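Local structure of peroxide stress regulator PerR, FUR family (Streptococcus pyogenes, 4LMY) at the interface of chains A and B. The protein is a zinc-binding, DNA-binding transcription factor of the FUR family that regulates the bacterium's response to peroxide stress. Sequence-based numbering; all coordinates share one arbitrary frame. Chains: chain A/B, Peroxide stress regulator PerR, FUR family.

Contact 1: the interface of chains A and B. Residues chain A 131-134; chain B 141-143, 148.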
ATOM      1  N   TYR A 131      12.588  -7.783  -8.213  1.00 19.75           N
ATOM      2  CA  TYR A 131      12.257  -6.858  -9.293  1.00 19.31           C
ATOM      3  C   TYR A 131      12.667  -5.452  -8.889  1.00 18.58           C
ATOM      4  O   TYR A 131      12.535  -5.075  -7.726  1.00 20.42           O
ATOM      5  CB  TYR A 131      10.750  -6.854  -9.564  1.00 21.93           C
ATOM      6  CG  TYR A 131      10.222  -7.979 -10.438  1.00 20.08           C
ATOM      7  CD1 TYR A 131       9.396  -7.705 -11.523  1.00 21.04           C
ATOM      8  CD2 TYR A 131      10.533  -9.304 -10.171  1.00 21.66           C
ATOM      9  CE1 TYR A 131       8.893  -8.717 -12.320  1.00 19.86           C
ATOM     10  CE2 TYR A 131      10.037 -10.328 -10.964  1.00 19.70           C
ATOM     11  CZ  TYR A 131       9.217 -10.026 -12.035  1.00 24.55           C
ATOM     12  OH  TYR A 131       8.723 -11.036 -12.826  1.00 25.23           O
ATOM     13  N   LYS A 132      13.165  -4.679  -9.848  1.00 20.98           N
ATOM     14  CA  LYS A 132      13.339  -3.248  -9.644  1.00 24.28           C
ATOM     15  C   LYS A 132      11.995  -2.609  -9.939  1.00 20.09           C
ATOM     16  O   LYS A 132      11.595  -2.521 -11.096  1.00 22.26           O
ATOM     17  CB  LYS A 132      14.402  -2.679 -10.586  1.00 23.16           C
ATOM     18  CG  LYS A 132      14.620  -1.174 -10.426  1.00 32.46           C
ATOM     19  CD  LYS A 132      15.694  -0.644 -11.365  1.00 39.74           C
ATOM     20  CE  LYS A 132      15.176  -0.492 -12.786  1.00 53.26           C
ATOM     21  NZ  LYS A 132      16.271  -0.151 -13.738  1.00 54.82           N
ATOM     22  N   VAL A 133      11.295  -2.180  -8.896  1.00 21.38           N
ATOM     23  CA  VAL A 133       9.942  -1.650  -9.047  1.00 22.36           C
ATOM     24  C   VAL A 133       9.938  -0.282  -9.725  1.00 25.27           C
ATOM     25  O   VAL A 133      10.683   0.617  -9.339  1.00 30.14           O
ATOM     26  CB  VAL A 133       9.226  -1.562  -7.687  1.00 24.08           C
ATOM     27  CG1 VAL A 133       7.838  -0.937  -7.844  1.00 24.72           C
ATOM     28  CG2 VAL A 133       9.148  -2.947  -7.040  1.00 24.26           C
ATOM     29  N   THR A 134       9.092  -0.137 -10.741  1.00 23.39           N
ATOM     30  CA  THR A 134       9.030   1.090 -11.526  1.00 28.40           C
ATOM     31  C   THR A 134       7.782   1.912 -11.213  1.00 29.81           C
ATOM     32  O   THR A 134       7.832   3.142 -11.179  1.00 29.01           O
ATOM     33  CB  THR A 134       9.060   0.792 -13.038  1.00 27.96           C
ATOM     34  OG1 THR A 134       8.026  -0.146 -13.360  1.00 29.42           O
ATOM     35  CG2 THR A 134      10.410   0.214 -13.446  1.00 32.20           C
TER
ATOM     36  N   TYR B 141       4.526  -3.021 -11.150  1.00 23.53           N
ATOM     37  CA  TYR B 141       5.324  -3.195 -12.352  1.00 20.20           C
ATOM     38  C   TYR B 141       6.791  -2.968 -12.032  1.00 22.73           C
ATOM     39  O   TYR B 141       7.126  -2.218 -11.118  1.00 23.32           O
ATOM     40  CB  TYR B 141       4.854  -2.244 -13.452  1.00 22.30           C
ATOM     41  CG  TYR B 141       3.451  -2.532 -13.921  1.00 23.19           C
ATOM     42  CD1 TYR B 141       3.215  -3.398 -14.980  1.00 28.86           C
ATOM     43  CD2 TYR B 141       2.357  -1.944 -13.298  1.00 23.79           C
ATOM     44  CE1 TYR B 141       1.927  -3.670 -15.408  1.00 33.49           C
ATOM     45  CE2 TYR B 141       1.068  -2.211 -13.718  1.00 29.05           C
ATOM     46  CZ  TYR B 141       0.859  -3.072 -14.774  1.00 31.29           C
ATOM     47  OH  TYR B 141      -0.425  -3.337 -15.193  1.00 37.82           O
ATOM     48  N   GLY B 142       7.664  -3.632 -12.776  1.00 18.51           N
ATOM     49  CA  GLY B 142       9.084  -3.507 -12.530  1.00 20.34           C
ATOM     50  C   GLY B 142       9.918  -4.224 -13.566  1.00 18.40           C
ATOM     51  O   GLY B 142       9.410  -4.639 -14.601  1.00 21.02           O
ATOM     52  N   ILE B 143      11.206  -4.350 -13.283  1.00 19.46           N
ATOM     53  CA  ILE B 143      12.110  -5.082 -14.154  1.00 18.75           C
ATOM     54  C   ILE B 143      12.562  -6.336 -13.417  1.00 20.21           C
ATOM     55  O   ILE B 143      13.125  -6.250 -12.325  1.00 20.66           O
ATOM     56  CB  ILE B 143      13.336  -4.231 -14.526  1.00 20.55           C
ATOM     57  CG1 ILE B 143      12.904  -2.839 -14.997  1.00 21.54           C
ATOM     58  CG2 ILE B 143      14.172  -4.928 -15.593  1.00 25.17           C
ATOM     59  CD1 ILE B 143      12.050  -2.855 -16.244  1.00 27.71           C
ATOM     60  N   GLN B 148      17.141  -7.215 -15.845  1.00 24.58           N
ATOM     61  CA  GLN B 148      18.087  -6.252 -15.290  1.00 28.01           C
ATOM     62  C   GLN B 148      19.502  -6.538 -15.786  1.00 33.33           C
ATOM     63  O   GLN B 148      20.329  -5.635 -15.885  1.00 33.20           O
ATOM     64  CB  GLN B 148      18.061  -6.283 -13.759  1.00 24.83           C
ATOM     65  CG  GLN B 148      16.759  -5.797 -13.146  1.00 26.36           C
ATOM     66  CD  GLN B 148      16.695  -6.016 -11.646  1.00 28.59           C
ATOM     67  OE1 GLN B 148      15.709  -6.537 -11.128  1.00 28.40           O
ATOM     68  NE2 GLN B 148      17.746  -5.612 -10.939  1.00 30.46           N
TER
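A:Lys132 and B:Ile143 face each other as antiparallel partners, joining strand 132-135 of chain A to strand 140-143 of chain B across the dimer interface. A reciprocal pair of backbone bonds holds them: A:Lys132 N to B:Ile143 O at 2.9 Å, and B:Ile143 N back to A:Lys132 O at the same 2.9 Å. A third bond, from A:Thr134 N to B:Tyr141 O (2.9 Å), is the straightest, with 169° at the hydrogen.

The A:Lys132 side chain begins at CB, 4.1 Å from B:Gln148 OE1, the side-chain amide oxygen. With CG anti to the backbone N (chi1 179°), the chain starts in a straight run; the bend at chi3 (77°) then brings A:Lys132 CE alongside B:Ile143 CG1 at 3.9 Å. The two side chains run next to each other in the same direction. Lysine suits the place because its long methylene chain can lie along an aliphatic neighbour.

Between these flanks B:Gly142 lies opposite A:Val133, their CA atoms 4.0 Å apart. Having no side chain, the glycine lets the strands come close here, and A:Thr134 CG2 rests 4.1 Å from B:Gly142 CA. The threonine hydroxyl OG1 adds a weak bond to B:Tyr141 O. The pairing thus continues a sheet from one subunit into the other, with helix 145-148 of chain B, carrying B:Gln148, at its flank.

Contact 2: the interface of chains A and B. Residues chain A 102-104, 111, 142-144; chain B 125, 129, 131-133.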
ATOM      1  N   VAL A 102     -10.555   7.428  -5.051  1.00 17.65           N
ATOM      2  CA  VAL A 102     -11.557   6.427  -4.719  1.00 18.78           C
ATOM      3  C   VAL A 102     -12.764   6.690  -5.609  1.00 18.19           C
ATOM      4  O   VAL A 102     -13.282   7.807  -5.649  1.00 21.14           O
ATOM      5  CB  VAL A 102     -11.998   6.496  -3.245  1.00 20.77           C
ATOM      6  CG1 VAL A 102     -12.779   5.242  -2.873  1.00 24.13           C
ATOM      7  CG2 VAL A 102     -10.800   6.655  -2.340  1.00 26.19           C
ATOM      8  N   VAL A 103     -13.192   5.664  -6.335  1.00 19.83           N
ATOM      9  CA  VAL A 103     -14.283   5.809  -7.293  1.00 19.95           C
ATOM     10  C   VAL A 103     -15.545   5.116  -6.792  1.00 17.24           C
ATOM     11  O   VAL A 103     -15.500   3.964  -6.369  1.00 17.99           O
ATOM     12  CB  VAL A 103     -13.890   5.219  -8.666  1.00 19.91           C
ATOM     13  CG1 VAL A 103     -15.029   5.377  -9.660  1.00 25.76           C
ATOM     14  CG2 VAL A 103     -12.628   5.885  -9.190  1.00 20.04           C
ATOM     15  N   CYS A 104     -16.678   5.815  -6.832  1.00 18.27           N
ATOM     16  CA  CYS A 104     -17.928   5.190  -6.423  1.00 17.59           C
ATOM     17  C   CYS A 104     -18.376   4.169  -7.462  1.00 18.35           C
ATOM     18  O   CYS A 104     -18.475   4.479  -8.649  1.00 23.39           O
ATOM     19  CB  CYS A 104     -19.030   6.226  -6.191  1.00 20.22           C
ATOM     20  SG  CYS A 104     -20.556   5.502  -5.533  1.00 20.33           S
ATOM     21  N   ALA A 111     -13.443  10.720  -5.284  1.00 20.93           N
ATOM     22  CA  ALA A 111     -12.786  11.435  -4.201  1.00 19.26           C
ATOM     23  C   ALA A 111     -11.330  10.992  -4.185  1.00 20.03           C
ATOM     24  O   ALA A 111     -10.961  10.036  -4.863  1.00 22.48           O
ATOM     25  CB  ALA A 111     -13.454  11.121  -2.873  1.00 19.42           C
ATOM     26  N   GLY A 142     -15.397   2.107  -4.024  1.00 19.37           N
ATOM     27  CA  GLY A 142     -16.284   1.974  -2.892  1.00 19.30           C
ATOM     28  C   GLY A 142     -17.640   2.576  -3.165  1.00 17.79           C
ATOM     29  O   GLY A 142     -17.982   2.848  -4.312  1.00 21.06           O
ATOM     30  N   ILE A 143     -18.408   2.776  -2.102  1.00 21.38           N
ATOM     31  CA  ILE A 143     -19.707   3.419  -2.202  1.00 20.51           C
ATOM     32  C   ILE A 143     -19.612   4.773  -1.518  1.00 18.94           C
ATOM     33  O   ILE A 143     -19.303   4.850  -0.330  1.00 20.71           O
ATOM     34  CB  ILE A 143     -20.807   2.590  -1.512  1.00 22.66           C
ATOM     35  CG1 ILE A 143     -20.754   1.128  -1.965  1.00 26.98           C
ATOM     36  CG2 ILE A 143     -22.176   3.190  -1.791  1.00 22.01           C
ATOM     37  CD1 ILE A 143     -21.010   0.932  -3.440  1.00 29.25           C
ATOM     38  N   CYS A 144     -19.864   5.839  -2.268  1.00 16.10           N
ATOM     39  CA  CYS A 144     -19.750   7.192  -1.724  1.00 18.90           C
ATOM     40  C   CYS A 144     -20.859   7.463  -0.702  1.00 17.08           C
ATOM     41  O   CYS A 144     -21.876   6.774  -0.694  1.00 18.98           O
ATOM     42  CB  CYS A 144     -19.783   8.232  -2.849  1.00 16.01           C
ATOM     43  SG  CYS A 144     -21.456   8.633  -3.459  1.00 20.30           S
TER
ATOM     44  N   ALA B 125      -8.495   5.291   3.074  1.00 20.98           N
ATOM     45  CA  ALA B 125      -9.451   5.680   2.044  1.00 23.92           C
ATOM     46  C   ALA B 125     -10.812   5.961   2.667  1.00 18.03           C
ATOM     47  O   ALA B 125     -11.447   6.977   2.372  1.00 21.45           O
ATOM     48  CB  ALA B 125      -9.565   4.588   0.981  1.00 23.52           C
ATOM     49  N   THR B 129     -12.455   9.933   3.081  1.00 17.91           N
ATOM     50  CA  THR B 129     -13.461  10.192   2.052  1.00 17.82           C
ATOM     51  C   THR B 129     -14.881   9.865   2.499  1.00 19.47           C
ATOM     52  O   THR B 129     -15.848  10.391   1.946  1.00 19.86           O
ATOM     53  CB  THR B 129     -13.175   9.390   0.763  1.00 15.50           C
ATOM     54  OG1 THR B 129     -13.374   7.992   1.012  1.00 17.57           O
ATOM     55  CG2 THR B 129     -11.753   9.629   0.276  1.00 20.94           C
ATOM     56  N   TYR B 131     -16.164   7.039   1.995  1.00 18.70           N
ATOM     57  CA  TYR B 131     -16.574   5.911   1.155  1.00 19.78           C
ATOM     58  C   TYR B 131     -16.492   4.594   1.924  1.00 23.51           C
ATOM     59  O   TYR B 131     -15.560   4.374   2.701  1.00 21.37           O
ATOM     60  CB  TYR B 131     -15.675   5.787  -0.079  1.00 18.67           C
ATOM     61  CG  TYR B 131     -15.945   6.751  -1.213  1.00 18.94           C
ATOM     62  CD1 TYR B 131     -16.091   6.287  -2.516  1.00 18.75           C
ATOM     63  CD2 TYR B 131     -16.039   8.117  -0.987  1.00 17.91           C
ATOM     64  CE1 TYR B 131     -16.314   7.158  -3.564  1.00 19.55           C
ATOM     65  CE2 TYR B 131     -16.268   8.997  -2.027  1.00 20.10           C
ATOM     66  CZ  TYR B 131     -16.411   8.510  -3.312  1.00 20.07           C
ATOM     67  OH  TYR B 131     -16.634   9.381  -4.352  1.00 20.20           O
ATOM     68  N   LYS B 132     -17.463   3.714   1.701  1.00 19.92           N
ATOM     69  CA  LYS B 132     -17.345   2.338   2.159  1.00 21.78           C
ATOM     70  C   LYS B 132     -16.572   1.588   1.089  1.00 19.87           C
ATOM     71  O   LYS B 132     -17.100   1.322   0.012  1.00 21.21           O
ATOM     72  CB  LYS B 132     -18.717   1.699   2.364  1.00 25.89           C
ATOM     73  CG  LYS B 132     -18.654   0.278   2.891  1.00 34.40           C
ATOM     74  CD  LYS B 132     -20.036  -0.247   3.229  1.00 45.65           C
ATOM     75  CE  LYS B 132     -20.004  -1.024   4.534  1.00 55.11           C
ATOM     76  NZ  LYS B 132     -19.469  -0.189   5.648  1.00 54.69           N
ATOM     77  N   VAL B 133     -15.315   1.268   1.380  1.00 22.68           N
ATOM     78  CA  VAL B 133     -14.414   0.687   0.389  1.00 19.62           C
ATOM     79  C   VAL B 133     -14.808  -0.739   0.008  1.00 23.00           C
ATOM     80  O   VAL B 133     -15.027  -1.582   0.876  1.00 28.26           O
ATOM     81  CB  VAL B 133     -12.953   0.696   0.891  1.00 22.56           C
ATOM     82  CG1 VAL B 133     -12.017   0.181  -0.189  1.00 24.10           C
ATOM     83  CG2 VAL B 133     -12.551   2.099   1.320  1.00 23.98           C
TER
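B:Tyr131 lays its ring between A:Val102 and A:Cys144, next to the four-cysteine zinc site typical of the FUR family. A:Cys104 and A:Cys144 are zinc ligands, and each belongs to a CXXC pair. A:Cys144 covers one face of the ring: its CA stands 3.6 Å from the B:Tyr131 ring centre as a CH-pi contact, and A:Cys144 CB reaches B:Tyr131 CZ at 3.4 Å. On the opposite face A:Val102 is offset toward the rim, and A:Val102 CG1 lies 3.5 Å from B:Tyr131 CD1; the two side chains pass each other in opposite directions. The backbone N of A:Cys104 lies at the ring edge, in plane, and the A:Ala111 methyl CB comes within 3.6 Å of B:Tyr131 CE2. A broad flat ring suits a slot like this, since both faces and the rim can all be in contact.

The tyrosine CG is anti to its carbonyl carbon (chi1 -78°), which swings the ring toward chain A. B:Tyr131 N donates to B:Thr129 OG1 at 3.1 Å. That hydroxyl in turn donates to B:Ala125 O, tying the end of helix 118-129 to the tyrosine. Threonine fits here because its other branch, B:Thr129 CG2, is left to meet A:Ala111 CB at 3.9 Å.

Between two zinc-ligand cysteines, A:Cys144 N donates to A:Cys104 SG over 3.4 Å, nearly straight at 174°. Paired backbone bonds between A:Ile143 and B:Lys132 run alongside the ring.

Contact 3: the interface of chains A and B. Residues chain A 115, 117-118, 121, 136, 138; chain B 113, 115, 117-118, 121, 138.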
ATOM      1  N   ASP A 115      -2.111   8.969   0.784  1.00 22.04           N
ATOM      2  CA  ASP A 115      -1.557   7.663   1.068  1.00 23.11           C
ATOM      3  C   ASP A 115      -0.060   7.728   1.373  1.00 26.11           C
ATOM      4  O   ASP A 115       0.682   8.451   0.715  1.00 28.21           O
ATOM      5  CB  ASP A 115      -1.798   6.749  -0.128  1.00 24.80           C
ATOM      6  CG  ASP A 115      -0.929   5.527  -0.100  1.00 28.60           C
ATOM      7  OD1 ASP A 115       0.071   5.496  -0.845  1.00 28.82           O
ATOM      8  OD2 ASP A 115      -1.243   4.606   0.679  1.00 27.76           O
ATOM      9  N   ASP A 117       1.232   4.506   2.133  1.00 27.95           N
ATOM     10  CA  ASP A 117       1.410   3.053   2.185  1.00 29.11           C
ATOM     11  C   ASP A 117       1.908   2.388   0.895  1.00 31.50           C
ATOM     12  O   ASP A 117       2.626   1.391   0.956  1.00 29.65           O
ATOM     13  CB  ASP A 117       0.121   2.374   2.659  1.00 30.62           C
ATOM     14  CG  ASP A 117      -0.176   2.644   4.121  1.00 40.54           C
ATOM     15  OD1 ASP A 117       0.712   2.397   4.964  1.00 35.61           O
ATOM     16  OD2 ASP A 117      -1.293   3.108   4.425  1.00 31.71           O
ATOM     17  N   VAL A 118       1.528   2.923  -0.264  1.00 27.22           N
ATOM     18  CA  VAL A 118       1.894   2.295  -1.539  1.00 28.73           C
ATOM     19  C   VAL A 118       3.410   2.261  -1.756  1.00 33.20           C
ATOM     20  O   VAL A 118       3.934   1.348  -2.398  1.00 31.01           O
ATOM     21  CB  VAL A 118       1.175   2.955  -2.740  1.00 36.16           C
ATOM     22  CG1 VAL A 118       1.581   2.304  -4.057  1.00 32.81           C
ATOM     23  CG2 VAL A 118      -0.326   2.855  -2.565  1.00 33.70           C
ATOM     24  N   ILE A 121       4.514  -0.811  -0.183  1.00 26.92           N
ATOM     25  CA  ILE A 121       4.224  -1.937  -1.062  1.00 25.18           C
ATOM     26  C   ILE A 121       5.378  -2.133  -2.036  1.00 26.72           C
ATOM     27  O   ILE A 121       5.848  -3.251  -2.245  1.00 25.69           O
ATOM     28  CB  ILE A 121       2.925  -1.712  -1.859  1.00 25.82           C
ATOM     29  CG1 ILE A 121       1.714  -1.747  -0.928  1.00 30.08           C
ATOM     30  CG2 ILE A 121       2.775  -2.757  -2.959  1.00 32.52           C
ATOM     31  CD1 ILE A 121       0.421  -1.388  -1.615  1.00 33.23           C
ATOM     32  N   ILE A 136       3.472   1.489  -9.337  1.00 25.04           N
ATOM     33  CA  ILE A 136       2.339   0.728  -8.832  1.00 27.59           C
ATOM     34  C   ILE A 136       1.090   1.600  -8.887  1.00 28.80           C
ATOM     35  O   ILE A 136       0.750   2.264  -7.906  1.00 32.03           O
ATOM     36  CB  ILE A 136       2.549   0.259  -7.379  1.00 25.75           C
ATOM     37  CG1 ILE A 136       3.914  -0.407  -7.200  1.00 28.58           C
ATOM     38  CG2 ILE A 136       1.445  -0.694  -6.969  1.00 29.13           C
ATOM     39  CD1 ILE A 136       4.147  -0.945  -5.813  1.00 36.29           C
ATOM     40  N   VAL A 138      -2.543   2.726  -8.486  1.00 27.90           N
ATOM     41  CA  VAL A 138      -3.554   2.299  -7.528  1.00 30.95           C
ATOM     42  C   VAL A 138      -4.803   3.162  -7.627  1.00 24.50           C
ATOM     43  O   VAL A 138      -4.722   4.388  -7.642  1.00 28.76           O
ATOM     44  CB  VAL A 138      -3.022   2.355  -6.078  1.00 33.79           C
ATOM     45  CG1 VAL A 138      -4.136   2.049  -5.089  1.00 40.50           C
ATOM     46  CG2 VAL A 138      -1.865   1.388  -5.893  1.00 29.25           C
TER
ATOM     47  N   PHE B 113       3.976 -11.369  -4.550  1.00 22.63           N
ATOM     48  CA  PHE B 113       4.499 -11.152  -3.208  1.00 22.73           C
ATOM     49  C   PHE B 113       3.367 -11.014  -2.194  1.00 24.25           C
ATOM     50  O   PHE B 113       2.217 -10.757  -2.558  1.00 22.69           O
ATOM     51  CB  PHE B 113       5.418  -9.923  -3.169  1.00 25.80           C
ATOM     52  CG  PHE B 113       4.706  -8.618  -3.406  1.00 22.45           C
ATOM     53  CD1 PHE B 113       4.365  -7.798  -2.343  1.00 24.34           C
ATOM     54  CD2 PHE B 113       4.387  -8.208  -4.690  1.00 23.70           C
ATOM     55  CE1 PHE B 113       3.713  -6.595  -2.555  1.00 27.50           C
ATOM     56  CE2 PHE B 113       3.736  -7.004  -4.910  1.00 25.68           C
ATOM     57  CZ  PHE B 113       3.401  -6.199  -3.842  1.00 28.76           C
ATOM     58  N   ASP B 115       1.366  -9.168   0.672  1.00 25.16           N
ATOM     59  CA  ASP B 115       1.116  -7.794   1.080  1.00 24.45           C
ATOM     60  C   ASP B 115       0.217  -7.693   2.308  1.00 24.42           C
ATOM     61  O   ASP B 115      -0.773  -8.411   2.423  1.00 26.13           O
ATOM     62  CB  ASP B 115       0.480  -7.021  -0.070  1.00 23.66           C
ATOM     63  CG  ASP B 115      -0.099  -5.700   0.375  1.00 29.31           C
ATOM     64  OD1 ASP B 115      -1.338  -5.583   0.440  1.00 30.76           O
ATOM     65  OD2 ASP B 115       0.691  -4.785   0.678  1.00 27.43           O
ATOM     66  N   ASP B 117      -0.255  -4.276   3.297  1.00 29.90           N
ATOM     67  CA  ASP B 117      -0.329  -2.815   3.276  1.00 30.36           C
ATOM     68  C   ASP B 117      -1.606  -2.236   2.661  1.00 31.14           C
ATOM     69  O   ASP B 117      -2.058  -1.167   3.069  1.00 32.25           O
ATOM     70  CB  ASP B 117       0.904  -2.224   2.582  1.00 32.06           C
ATOM     71  CG  ASP B 117       2.155  -2.316   3.438  1.00 41.05           C
ATOM     72  OD1 ASP B 117       2.065  -2.046   4.654  1.00 35.17           O
ATOM     73  OD2 ASP B 117       3.228  -2.658   2.897  1.00 36.19           O
ATOM     74  N   VAL B 118      -2.179  -2.927   1.679  1.00 33.98           N
ATOM     75  CA  VAL B 118      -3.374  -2.423   0.998  1.00 34.29           C
ATOM     76  C   VAL B 118      -4.572  -2.274   1.939  1.00 36.75           C
ATOM     77  O   VAL B 118      -5.391  -1.373   1.771  1.00 34.51           O
ATOM     78  CB  VAL B 118      -3.732  -3.277  -0.242  1.00 35.47           C
ATOM     79  CG1 VAL B 118      -5.095  -2.890  -0.818  1.00 29.01           C
ATOM     80  CG2 VAL B 118      -2.658  -3.121  -1.301  1.00 32.91           C
ATOM     81  N   ILE B 121      -4.408   0.964   3.346  1.00 28.96           N
ATOM     82  CA  ILE B 121      -4.868   1.919   2.345  1.00 26.98           C
ATOM     83  C   ILE B 121      -6.384   2.004   2.402  1.00 27.77           C
ATOM     84  O   ILE B 121      -6.959   3.086   2.340  1.00 24.97           O
ATOM     85  CB  ILE B 121      -4.451   1.491   0.923  1.00 30.70           C
ATOM     86  CG1 ILE B 121      -2.929   1.433   0.808  1.00 29.49           C
ATOM     87  CG2 ILE B 121      -5.024   2.432  -0.124  1.00 32.67           C
ATOM     88  CD1 ILE B 121      -2.459   0.907  -0.514  1.00 33.76           C
ATOM     89  N   VAL B 138      -4.654  -3.885  -7.087  1.00 26.65           N
ATOM     90  CA  VAL B 138      -3.290  -3.391  -7.175  1.00 27.45           C
ATOM     91  C   VAL B 138      -2.430  -4.360  -7.972  1.00 25.57           C
ATOM     92  O   VAL B 138      -2.459  -5.565  -7.734  1.00 26.17           O
ATOM     93  CB  VAL B 138      -2.674  -3.196  -5.776  1.00 29.17           C
ATOM     94  CG1 VAL B 138      -1.246  -2.697  -5.884  1.00 28.07           C
ATOM     95  CG2 VAL B 138      -3.509  -2.228  -4.956  1.00 32.97           C
TER
HETATM   96  O   HOH W   1       0.966   0.228   6.006  1.00 45.02           O
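A:Ile121 and B:Ile121 meet tip to tip near the two-fold axis, their CD1 methyls 3.8 Å apart and their side chains crossing at about a right angle. A:Ile121 CG1 is anti to the carbonyl carbon (chi1 -68°), which sends A:Ile121 CD1 toward chain B, where it meets B:Val118 CG2 at 3.5 Å; A:Val118 CG2 meets the twin. A:Ile121 CG1 slides past the B:Asp117 CB methylene at 3.6 Å in the opposite direction. The other branch, A:Ile121 CG2, touches the ring tip B:Phe113 CZ at 3.6 Å. Branched isoleucine suits the place because its two arms reach different neighbours. A:Val138 and B:Val138 pair antiparallel, and B:Val138 CG1 presses on A:Ile136 CG2 at 3.5 Å.

Polar groups bond within their own chains or through water. A:Asp117 OD1 and B:Asp117 OD1, 4.7 Å apart, face one water, although its short distance to A:Asp117 makes that bridge doubtful. Two like charges so close might favour protonation of one.

A:Asp115 and B:Asp115 cap the start of helix 118-129, which may help to stabilise their negative charge. A:Asp115 OD1 takes A:Val118 N at 3.0 Å with its syn lone pair, whereas A:Asp117 N approaches A:Asp115 OD2 at 2.9 Å from above the carboxylate plane, 55° out of it.

Contacts 1 and 2 sample the two symmetry-related ends of the dimer interface, with centres of C-alpha atoms about 30 Å apart. Contact 3 lies between them, about 15 Å from contact 1 and 17 Å from contact 2, where the two-fold axis passes. Strands 132-135 and 140-143 serve both ends with the chains exchanged, and helix 118-129 runs from contact 3, at its start, to contact 2, at its end. Sheet pairing at the ends and apolar packing in the middle thus belong to one continuous interface, in keeping with FUR-family regulators acting as dimers, with the structural zinc site beside each end.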